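Local structure of annexin A8 (Homo sapiens, 1W3W) at the calcium ion site. The protein binds calcium and, in a calcium-dependent way, acidic phospholipids, and acts as an anticoagulant by indirectly inhibiting the thromboplastin-specific complex of blood coagulation. Coordinates in Å, arbitrary orientation; residue numbers count along the deposited sequence, not the author numbering.

The calcium ion site. Residues 266-271, 310. With CA (calcium ion), chain B.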
ATOM      1  N   MET A 266      -2.418 -13.509  -4.383  1.00 27.03           N
ATOM      2  CA  MET A 266      -1.991 -14.905  -4.442  1.00 28.45           C
ATOM      3  C   MET A 266      -3.049 -15.864  -4.982  1.00 30.25           C
ATOM      4  O   MET A 266      -2.700 -16.883  -5.569  1.00 31.44           O
ATOM      5  CB  MET A 266      -1.510 -15.361  -3.058  1.00 27.65           C
ATOM      6  CG  MET A 266      -0.117 -14.830  -2.734  1.00 27.82           C
ATOM      7  SD  MET A 266       0.521 -15.273  -1.123  1.00 25.31           S
ATOM      8  CE  MET A 266      -0.516 -14.372  -0.070  1.00 25.45           C
ATOM      9  N   LYS A 267      -4.324 -15.539  -4.811  1.00 32.44           N
ATOM     10  CA  LYS A 267      -5.424 -16.445  -5.180  1.00 34.08           C
ATOM     11  C   LYS A 267      -5.420 -16.745  -6.675  1.00 34.67           C
ATOM     12  O   LYS A 267      -5.127 -15.873  -7.488  1.00 35.00           O
ATOM     13  CB  LYS A 267      -6.775 -15.839  -4.765  1.00 34.61           C
ATOM     14  CG  LYS A 267      -8.029 -16.517  -5.361  1.00 37.30           C
ATOM     15  CD  LYS A 267      -8.774 -17.378  -4.350  1.00 40.69           C
ATOM     16  CE  LYS A 267      -8.069 -18.713  -4.072  1.00 42.30           C
ATOM     17  NZ  LYS A 267      -8.755 -19.871  -4.739  1.00 43.64           N
ATOM     18  N   GLY A 268      -5.739 -17.988  -7.033  1.00 35.70           N
ATOM     19  CA  GLY A 268      -5.813 -18.380  -8.436  1.00 36.05           C
ATOM     20  C   GLY A 268      -4.453 -18.503  -9.099  1.00 36.35           C
ATOM     21  O   GLY A 268      -3.422 -18.590  -8.421  1.00 36.95           O
ATOM     22  N   ALA A 269      -4.452 -18.490 -10.430  1.00 36.43           N
ATOM     23  CA  ALA A 269      -3.246 -18.769 -11.218  1.00 36.04           C
ATOM     24  C   ALA A 269      -2.213 -17.655 -11.108  1.00 35.41           C
ATOM     25  O   ALA A 269      -2.549 -16.478 -11.230  1.00 35.80           O
ATOM     26  CB  ALA A 269      -3.611 -18.991 -12.684  1.00 36.38           C
ATOM     27  N   GLY A 270      -0.958 -18.036 -10.880  1.00 34.22           N
ATOM     28  CA  GLY A 270       0.133 -17.084 -10.778  1.00 33.29           C
ATOM     29  C   GLY A 270       0.110 -16.251  -9.504  1.00 32.02           C
ATOM     30  O   GLY A 270      -0.624 -16.535  -8.555  1.00 32.56           O
ATOM     31  N   THR A 271       0.940 -15.222  -9.479  1.00 30.14           N
ATOM     32  CA  THR A 271       1.058 -14.361  -8.308  1.00 28.48           C
ATOM     33  C   THR A 271       1.246 -12.937  -8.771  1.00 27.14           C
ATOM     34  O   THR A 271       2.018 -12.679  -9.699  1.00 26.97           O
ATOM     35  CB  THR A 271       2.266 -14.793  -7.457  1.00 28.31           C
ATOM     36  OG1 THR A 271       2.104 -16.152  -7.040  1.00 29.17           O
ATOM     37  CG2 THR A 271       2.326 -14.020  -6.144  1.00 27.71           C
ATOM     38  N   ASP A 310       2.661 -20.336  -3.117  1.00 27.60           N
ATOM     39  CA  ASP A 310       2.764 -19.473  -4.299  1.00 27.63           C
ATOM     40  C   ASP A 310       4.172 -19.021  -4.700  1.00 26.86           C
ATOM     41  O   ASP A 310       4.375 -18.585  -5.822  1.00 27.19           O
ATOM     42  CB  ASP A 310       1.924 -18.210  -4.086  1.00 28.07           C
ATOM     43  CG  ASP A 310       0.637 -18.243  -4.842  1.00 30.33           C
ATOM     44  OD1 ASP A 310      -0.119 -19.231  -4.657  1.00 31.50           O
ATOM     45  OD2 ASP A 310       0.312 -17.336  -5.660  1.00 32.97           O
TER
HETATM   46 CA    CA B1328      -1.418 -18.151  -7.134  0.50 24.41          CA
HETATM   47  O   HOH W   1      -2.690 -19.918  -6.111  1.00 41.21           O
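Asp310 OD2, a carboxylate oxygen, is gripped twice: it binds the calcium ion at 2.4 Å and accepts a hydrogen bond from the Thr271 hydroxyl OG1 at 2.6 Å. The site is a type II annexin calcium site, built from the M-K-G-X-G-T loop of the fourth repeat and an acidic residue some 40 positions later, the type through which annexins bind phospholipid headgroups via calcium; no lipid is present here. From the end of helix 254-266, at Met266, the chain curls round the metal and turns alternate carbonyls inward, Met266 O at 2.4 Å, Gly268 O at 2.4 Å and Gly270 O at 2.3 Å. Both glycines have positive phi with an extended psi, a conformation that side-chain-bearing residues largely avoid. Asp310, at the end of helix 303-310, places OD2 across the ion from Gly268 O; OD1 lies 3.0 Å from the calcium, a loose second contact, and is also linked to a water ligand. The ligands seen form a near square pyramid with Met266 O at the apex and the water opposite Gly270 O. In Thr271, chi1 -59° puts OG1 beside the backbone N; it meets OD2 from above the carboxylate plane, 30° out of it, and probably helps fix that group's rotation. An alanine in place of Asp310 would remove the carboxylate and would probably weaken calcium binding, leaving the Thr271 hydroxyl without this acceptor. The ion is partly occupied, and further waters may be unseen.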